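NADPH Quinone Oxidoreductase (Streptococcus mutans, PDB 4F8Y) probably catalyses the NADPH-dependent reduction of quinones such as menadione, using a bound flavin-adenine dinucleotide as redox cofactor. Local coordinates at residues A[2-16]-A[70-84]. Residues are numbered along the deposited sequence; the frame is centred on the assembly and turned at random.
Sequences KILIVYTHPNPTSFN and LVTWADHLIFIFPIW. With FAD (flavin-adenine dinucleotide), chain E.
Leu4 fills the tight part of the contact: it brings CD1 within 3.8 Å of Leu70 CD2, while CD2 meets Leu77 CD2 and CB rests on Ala74 CB. On the other sheet face Ile5 lies alongside Ile78 and Ile80, pointing the same way, and Ile5 CG2 reaches Ile80 CD1 at 3.8 Å; Leu20 of helix 15-26 packs against Ile5. Backbone hydrogen bonds running from His76 N to Lys2 O as far as Thr8 N to Ile80 O pair strands 2-7 and 76-82 in parallel, neighbours in the 2-1-3-4-5 sheet of the flavodoxin-like fold. Beyond their C-terminal ends lies the cofactor: His9 NE2 donates to FAD O2P at 2.6 Å, in the imidazole plane, and Asn16 grips FAD O1P through both N and ND2. Pro10 CD touches the indole edge of Trp84, one face of which carries flavin C8.

The opposite end is the solvent side, held by polar bonds rather than interlocked apolar groups. Lys2, bent at chi3 (-81°), lays CD over the Trp73 indole face, and its NZ uses a lone pair of Trp73 O at 2.8 Å. A water bridges Lys2 NZ to Asp75 OD1, whereas Asp75 OD2 accepts a nearly straight hydrogen bond from Lys2 N (2.9 Å) on its anti side, tilted out of the carboxylate plane.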
loop_
_atom_site.group_PDB
_atom_site.type_symbol
_atom_site.label_atom_id
_atom_site.label_comp_id
_atom_site.label_asym_id
_atom_site.label_seq_id
_atom_site.Cartn_x
_atom_site.Cartn_y
_atom_site.Cartn_z
ATOM N N LYS A 2 4.383 21.604 15.800
ATOM C CA LYS A 2 4.873 20.245 15.995
ATOM C C LYS A 2 4.869 19.469 14.674
ATOM O O LYS A 2 3.829 19.324 14.035
ATOM C CB LYS A 2 4.037 19.540 17.066
ATOM C CG LYS A 2 4.152 20.197 18.449
ATOM C CD LYS A 2 3.154 19.633 19.447
ATOM C CE LYS A 2 1.757 20.252 19.283
ATOM N NZ LYS A 2 0.678 19.438 19.947
ATOM N N ILE A 3 6.040 18.993 14.257
ATOM C CA ILE A 3 6.182 18.331 12.965
ATOM C C ILE A 3 6.595 16.878 13.132
ATOM O O ILE A 3 7.636 16.587 13.718
ATOM C CB ILE A 3 7.213 19.046 12.055
ATOM C CG1 ILE A 3 6.822 20.517 11.863
ATOM C CG2 ILE A 3 7.346 18.331 10.719
ATOM C CD1 ILE A 3 7.495 21.196 10.691
ATOM N N LEU A 4 5.777 15.965 12.621
ATOM C CA LEU A 4 6.148 14.559 12.617
ATOM C C LEU A 4 6.546 14.140 11.201
ATOM O O LEU A 4 5.728 14.183 10.280
ATOM C CB LEU A 4 5.002 13.688 13.148
ATOM C CG LEU A 4 5.213 12.167 13.135
ATOM C CD1 LEU A 4 6.083 11.707 14.295
ATOM C CD2 LEU A 4 3.882 11.438 13.146
ATOM N N ILE A 5 7.811 13.765 11.029
ATOM C CA ILE A 5 8.276 13.198 9.767
ATOM C C ILE A 5 8.133 11.688 9.871
ATOM O O ILE A 5 8.764 11.067 10.726
ATOM C CB ILE A 5 9.774 13.518 9.483
ATOM C CG1 ILE A 5 10.051 15.028 9.502
ATOM C CG2 ILE A 5 10.218 12.907 8.149
ATOM C CD1 ILE A 5 11.487 15.380 9.863
ATOM N N VAL A 6 7.299 11.091 9.023
ATOM C CA VAL A 6 7.242 9.634 8.922
ATOM C C VAL A 6 8.101 9.196 7.731
ATOM O O VAL A 6 7.790 9.508 6.584
ATOM C CB VAL A 6 5.796 9.111 8.784
ATOM C CG1 VAL A 6 5.775 7.596 8.834
ATOM C CG2 VAL A 6 4.927 9.683 9.886
ATOM N N TYR A 7 9.186 8.482 8.023
ATOM C CA TYR A 7 10.202 8.144 7.026
ATOM C C TYR A 7 10.255 6.630 6.752
ATOM O O TYR A 7 10.251 5.805 7.676
ATOM C CB TYR A 7 11.569 8.689 7.476
ATOM C CG TYR A 7 12.775 8.054 6.811
ATOM C CD1 TYR A 7 13.240 8.509 5.583
ATOM C CD2 TYR A 7 13.462 7.008 7.427
ATOM C CE1 TYR A 7 14.353 7.931 4.978
ATOM C CE2 TYR A 7 14.566 6.424 6.829
ATOM C CZ TYR A 7 15.008 6.892 5.608
ATOM O OH TYR A 7 16.105 6.310 5.012
ATOM N N THR A 8 10.306 6.279 5.472
ATOM C CA THR A 8 10.161 4.899 5.049
ATOM C C THR A 8 11.222 4.527 4.019
ATOM O O THR A 8 11.090 4.845 2.840
ATOM C CB THR A 8 8.754 4.652 4.437
ATOM O OG1 THR A 8 7.741 5.025 5.383
ATOM C CG2 THR A 8 8.567 3.181 4.054
ATOM N N HIS A 9 12.276 3.863 4.475
ATOM C CA HIS A 9 13.231 3.251 3.570
ATOM C C HIS A 9 14.122 2.286 4.322
ATOM O O HIS A 9 14.587 2.597 5.409
ATOM C CB HIS A 9 14.076 4.298 2.849
ATOM C CG HIS A 9 14.615 3.819 1.538
ATOM N ND1 HIS A 9 15.611 2.871 1.446
ATOM C CD2 HIS A 9 14.269 4.127 0.266
ATOM C CE1 HIS A 9 15.866 2.626 0.173
ATOM N NE2 HIS A 9 15.068 3.377 -0.563
ATOM N N PRO A 10 14.354 1.097 3.754
ATOM C CA PRO A 10 15.133 0.089 4.480
ATOM C C PRO A 10 16.632 0.402 4.510
ATOM O O PRO A 10 17.347 -0.185 5.325
ATOM C CB PRO A 10 14.863 -1.191 3.678
ATOM C CG PRO A 10 14.532 -0.703 2.311
ATOM C CD PRO A 10 13.707 0.521 2.561
ATOM N N ASN A 11 17.081 1.313 3.646
ATOM C CA ASN A 11 18.506 1.611 3.463
ATOM C C ASN A 11 18.936 2.949 4.066
ATOM O O ASN A 11 18.586 4.014 3.545
ATOM C CB ASN A 11 18.848 1.586 1.973
ATOM C CG ASN A 11 20.343 1.611 1.711
ATOM O OD1 ASN A 11 21.155 1.426 2.621
ATOM N ND2 ASN A 11 20.712 1.825 0.457
ATOM N N PRO A 12 19.719 2.900 5.159
ATOM C CA PRO A 12 20.127 4.121 5.858
ATOM C C PRO A 12 21.017 4.985 4.983
ATOM O O PRO A 12 21.186 6.166 5.278
ATOM C CB PRO A 12 20.917 3.595 7.063
ATOM C CG PRO A 12 20.575 2.140 7.166
ATOM C CD PRO A 12 20.313 1.700 5.768
ATOM N N THR A 13 21.576 4.410 3.922
ATOM C CA THR A 13 22.399 5.179 2.984
ATOM C C THR A 13 21.694 5.437 1.635
ATOM O O THR A 13 22.335 5.758 0.630
ATOM C CB THR A 13 23.824 4.560 2.811
ATOM O OG1 THR A 13 23.741 3.244 2.249
ATOM C CG2 THR A 13 24.522 4.476 4.155
ATOM N N SER A 14 20.366 5.321 1.636
ATOM C CA SER A 14 19.563 5.546 0.438
ATOM C C SER A 14 19.433 7.033 0.120
ATOM O O SER A 14 19.723 7.889 0.961
ATOM C CB SER A 14 18.166 4.940 0.606
ATOM O OG SER A 14 17.470 5.553 1.683
ATOM N N PHE A 15 19.000 7.333 -1.100
ATOM C CA PHE A 15 18.697 8.699 -1.481
ATOM C C PHE A 15 17.605 9.237 -0.558
ATOM O O PHE A 15 17.682 10.378 -0.098
ATOM C CB PHE A 15 18.254 8.764 -2.942
ATOM C CG PHE A 15 18.070 10.165 -3.462
ATOM C CD1 PHE A 15 19.153 11.016 -3.606
ATOM C CD2 PHE A 15 16.808 10.628 -3.812
ATOM C CE1 PHE A 15 18.981 12.292 -4.078
ATOM C CE2 PHE A 15 16.632 11.910 -4.292
ATOM C CZ PHE A 15 17.720 12.740 -4.420
ATOM N N ASN A 16 16.603 8.404 -0.276
ATOM C CA ASN A 16 15.516 8.790 0.630
ATOM C C ASN A 16 16.037 9.229 1.986
ATOM O O ASN A 16 15.532 10.184 2.570
ATOM C CB ASN A 16 14.494 7.663 0.795
ATOM C CG ASN A 16 13.365 7.752 -0.209
ATOM O OD1 ASN A 16 12.253 8.144 0.130
ATOM N ND2 ASN A 16 13.655 7.420 -1.454
ATOM N N LEU A 70 1.663 10.087 18.612
ATOM C CA LEU A 70 2.506 10.894 17.718
ATOM C C LEU A 70 1.647 11.670 16.703
ATOM O O LEU A 70 1.822 12.883 16.496
ATOM C CB LEU A 70 3.523 10.003 16.983
ATOM C CG LEU A 70 4.817 9.610 17.704
ATOM C CD1 LEU A 70 5.578 8.559 16.907
ATOM C CD2 LEU A 70 5.708 10.842 17.951
ATOM N N VAL A 71 0.704 10.968 16.079
ATOM C CA VAL A 71 -0.219 11.617 15.147
ATOM C C VAL A 71 -1.015 12.735 15.813
ATOM O O VAL A 71 -1.119 13.824 15.271
ATOM C CB VAL A 71 -1.177 10.610 14.487
ATOM C CG1 VAL A 71 -2.268 11.347 13.718
ATOM C CG2 VAL A 71 -0.398 9.679 13.574
ATOM N N THR A 72 -1.557 12.468 16.996
ATOM C CA THR A 72 -2.355 13.460 17.713
ATOM C C THR A 72 -1.528 14.697 18.071
ATOM O O THR A 72 -2.009 15.830 18.005
ATOM C CB THR A 72 -2.967 12.866 19.003
ATOM O OG1 THR A 72 -3.825 11.760 18.671
ATOM C CG2 THR A 72 -3.757 13.939 19.767
ATOM N N TRP A 73 -0.282 14.458 18.449
ATOM C CA TRP A 73 0.643 15.514 18.843
ATOM C C TRP A 73 0.970 16.454 17.665
ATOM O O TRP A 73 0.979 17.678 17.815
ATOM C CB TRP A 73 1.897 14.848 19.437
ATOM C CG TRP A 73 3.132 15.694 19.591
ATOM C CD1 TRP A 73 3.514 16.402 20.696
ATOM C CD2 TRP A 73 4.174 15.871 18.622
ATOM N NE1 TRP A 73 4.720 17.027 20.464
ATOM C CE2 TRP A 73 5.145 16.717 19.201
ATOM C CE3 TRP A 73 4.373 15.408 17.314
ATOM C CZ2 TRP A 73 6.298 17.103 18.519
ATOM C CZ3 TRP A 73 5.521 15.796 16.638
ATOM C CH2 TRP A 73 6.469 16.629 17.244
ATOM N N ALA A 74 1.196 15.875 16.489
ATOM C CA ALA A 74 1.614 16.634 15.310
ATOM C C ALA A 74 0.614 17.691 14.838
ATOM O O ALA A 74 -0.597 17.492 14.893
ATOM C CB ALA A 74 1.941 15.678 14.169
ATOM N N ASP A 75 1.142 18.825 14.381
ATOM C CA ASP A 75 0.365 19.812 13.637
ATOM C C ASP A 75 0.601 19.576 12.148
ATOM O O ASP A 75 -0.279 19.836 11.324
ATOM C CB ASP A 75 0.786 21.249 13.988
ATOM C CG ASP A 75 0.588 21.581 15.453
ATOM O OD1 ASP A 75 -0.501 21.286 15.983
ATOM O OD2 ASP A 75 1.521 22.139 16.070
ATOM N N HIS A 76 1.794 19.083 11.816
ATOM C CA HIS A 76 2.210 18.888 10.425
ATOM C C HIS A 76 2.985 17.575 10.253
ATOM O O HIS A 76 3.938 17.303 10.986
ATOM C CB HIS A 76 3.059 20.082 9.956
ATOM C CG HIS A 76 3.401 20.060 8.496
ATOM N ND1 HIS A 76 2.541 20.515 7.520
ATOM C CD2 HIS A 76 4.523 19.659 7.849
ATOM C CE1 HIS A 76 3.112 20.386 6.335
ATOM N NE2 HIS A 76 4.315 19.868 6.508
ATOM N N LEU A 77 2.565 16.760 9.286
ATOM C CA LEU A 77 3.224 15.482 9.014
ATOM C C LEU A 77 3.925 15.509 7.667
ATOM O O LEU A 77 3.326 15.862 6.654
ATOM C CB LEU A 77 2.222 14.325 9.041
ATOM C CG LEU A 77 1.482 14.076 10.355
ATOM C CD1 LEU A 77 0.175 14.859 10.414
ATOM C CD2 LEU A 77 1.214 12.595 10.507
ATOM N N ILE A 78 5.199 15.141 7.656
ATOM C CA ILE A 78 5.919 15.017 6.398
ATOM C C ILE A 78 6.120 13.531 6.117
ATOM O O ILE A 78 6.716 12.829 6.930
ATOM C CB ILE A 78 7.284 15.746 6.444
ATOM C CG1 ILE A 78 7.094 17.209 6.868
ATOM C CG2 ILE A 78 7.982 15.635 5.101
ATOM C CD1 ILE A 78 8.395 17.959 7.188
ATOM N N PHE A 79 5.596 13.045 4.995
ATOM C CA PHE A 79 5.799 11.651 4.600
ATOM C C PHE A 79 6.902 11.534 3.541
ATOM O O PHE A 79 6.816 12.150 2.479
ATOM C CB PHE A 79 4.503 11.033 4.074
ATOM C CG PHE A 79 3.423 10.887 5.117
ATOM C CD1 PHE A 79 3.321 9.731 5.878
ATOM C CD2 PHE A 79 2.508 11.902 5.334
ATOM C CE1 PHE A 79 2.318 9.594 6.837
ATOM C CE2 PHE A 79 1.506 11.770 6.294
ATOM C CZ PHE A 79 1.415 10.615 7.041
ATOM N N ILE A 80 7.936 10.748 3.842
ATOM C CA ILE A 80 9.032 10.509 2.898
ATOM C C ILE A 80 9.133 9.026 2.532
ATOM O O ILE A 80 9.405 8.190 3.394
ATOM C CB ILE A 80 10.397 10.968 3.480
ATOM C CG1 ILE A 80 10.375 12.465 3.805
ATOM C CG2 ILE A 80 11.545 10.626 2.511
ATOM C CD1 ILE A 80 11.578 12.929 4.593
ATOM N N PHE A 81 8.935 8.696 1.257
ATOM C CA PHE A 81 9.008 7.296 0.825
ATOM C C PHE A 81 9.269 7.095 -0.674
ATOM O O PHE A 81 8.906 7.953 -1.486
ATOM C CB PHE A 81 7.743 6.520 1.257
ATOM C CG PHE A 81 6.453 7.069 0.696
ATOM C CD1 PHE A 81 5.964 6.627 -0.521
ATOM C CD2 PHE A 81 5.717 8.009 1.401
ATOM C CE1 PHE A 81 4.770 7.130 -1.032
ATOM C CE2 PHE A 81 4.525 8.508 0.898
ATOM C CZ PHE A 81 4.052 8.071 -0.320
ATOM N N PRO A 82 9.901 5.954 -1.037
ATOM C CA PRO A 82 9.989 5.555 -2.450
ATOM C C PRO A 82 8.655 4.983 -2.906
ATOM O O PRO A 82 7.957 4.352 -2.110
ATOM C CB PRO A 82 11.026 4.420 -2.457
ATOM C CG PRO A 82 11.332 4.098 -1.036
ATOM C CD PRO A 82 10.460 4.930 -0.135
ATOM N N ILE A 83 8.309 5.199 -4.168
ATOM C CA ILE A 83 7.177 4.511 -4.761
ATOM C C ILE A 83 7.553 3.046 -4.998
ATOM O O ILE A 83 8.511 2.763 -5.724
ATOM C CB ILE A 83 6.763 5.159 -6.097
ATOM C CG1 ILE A 83 6.145 6.534 -5.846
ATOM C CG2 ILE A 83 5.771 4.276 -6.841
ATOM C CD1 ILE A 83 5.019 6.517 -4.831
ATOM N N TRP A 84 6.829 2.125 -4.363
ATOM C CA TRP A 84 6.956 0.696 -4.675
ATOM C C TRP A 84 5.628 0.174 -5.228
ATOM O O TRP A 84 4.586 0.248 -4.563
ATOM C CB TRP A 84 7.369 -0.140 -3.449
ATOM C CG TRP A 84 8.761 0.112 -2.923
ATOM C CD1 TRP A 84 9.760 0.829 -3.521
ATOM C CD2 TRP A 84 9.305 -0.386 -1.696
ATOM N NE1 TRP A 84 10.887 0.820 -2.733
ATOM C CE2 TRP A 84 10.635 0.078 -1.610
ATOM C CE3 TRP A 84 8.795 -1.179 -0.660
ATOM C CZ2 TRP A 84 11.459 -0.219 -0.523
ATOM C CZ3 TRP A 84 9.615 -1.479 0.413
ATOM C CH2 TRP A 84 10.931 -0.997 0.475
HETATM P PA FAD E . 18.729 4.679 -4.091
HETATM O O1A FAD E . 18.875 3.243 -4.879
HETATM O O2A FAD E . 19.084 4.512 -2.684
HETATM O O5B FAD E . 19.684 5.802 -4.792
HETATM C C5B FAD E . 19.359 6.243 -6.083
HETATM C C4B FAD E . 20.444 7.097 -6.718
HETATM O O4B FAD E . 20.776 8.347 -6.028
HETATM C C3B FAD E . 21.862 6.408 -6.861
HETATM O O3B FAD E . 22.490 6.387 -8.110
HETATM C C2B FAD E . 22.618 6.956 -5.666
HETATM O O2B FAD E . 23.993 6.695 -5.588
HETATM C C1B FAD E . 22.137 8.353 -5.705
HETATM N N9A FAD E . 22.396 9.148 -4.508
HETATM C C8A FAD E . 22.416 8.736 -3.236
HETATM N N7A FAD E . 22.679 9.834 -2.435
HETATM C C5A FAD E . 22.816 10.931 -3.254
HETATM C C6A FAD E . 23.079 12.254 -2.993
HETATM N N6A FAD E . 23.270 12.700 -1.621
HETATM N N1A FAD E . 23.167 13.133 -3.998
HETATM C C2A FAD E . 22.997 12.725 -5.281
HETATM N N3A FAD E . 22.737 11.413 -5.535
HETATM C C4A FAD E . 22.647 10.528 -4.523
HETATM N N1 FAD E . 9.507 3.316 -9.506
HETATM C C2 FAD E . 8.565 3.553 -10.697
HETATM O O2 FAD E . 8.537 4.849 -11.196
HETATM N N3 FAD E . 7.159 2.956 -10.419
HETATM C C4 FAD E . 6.983 1.554 -9.692
HETATM O O4 FAD E . 5.722 1.373 -9.141
HETATM C C4X FAD E . 8.114 1.230 -8.691
HETATM N N5 FAD E . 8.105 0.007 -7.893
HETATM C C5X FAD E . 9.267 -0.418 -7.136
HETATM C C6 FAD E . 9.127 -1.567 -6.320
HETATM C C7 FAD E . 10.192 -1.999 -5.582
HETATM C C7M FAD E . 10.043 -3.228 -4.690
HETATM C C8 FAD E . 11.366 -1.330 -5.637
HETATM C C8M FAD E . 12.557 -1.806 -4.810
HETATM C C9 FAD E . 11.497 -0.220 -6.428
HETATM C C9A FAD E . 10.402 0.231 -7.196
HETATM N N10 FAD E . 10.569 1.411 -8.014
HETATM C C10 FAD E . 9.471 1.962 -8.819
HETATM C "C1'" FAD E . 11.781 2.196 -7.914
HETATM C "C2'" FAD E . 11.869 3.185 -6.753
HETATM O "O2'" FAD E . 10.816 4.112 -6.649
HETATM C "C3'" FAD E . 13.249 3.801 -6.640
HETATM O "O3'" FAD E . 14.270 2.853 -6.524
HETATM C "C4'" FAD E . 13.284 4.823 -5.521
HETATM O "O4'" FAD E . 12.202 5.699 -5.509
HETATM C "C5'" FAD E . 14.595 5.570 -5.431
HETATM O "O5'" FAD E . 14.822 6.076 -4.159
HETATM P P FAD E . 15.939 5.266 -3.275
HETATM O O1P FAD E . 16.187 6.086 -1.870
HETATM O O2P FAD E . 15.485 3.898 -3.036
HETATM O O3P FAD E . 17.210 5.262 -4.328
HETATM O O HOH W 1 -1.387 20.159 18.106
HETATM O O HOH W 2 7.128 7.539 4.799
#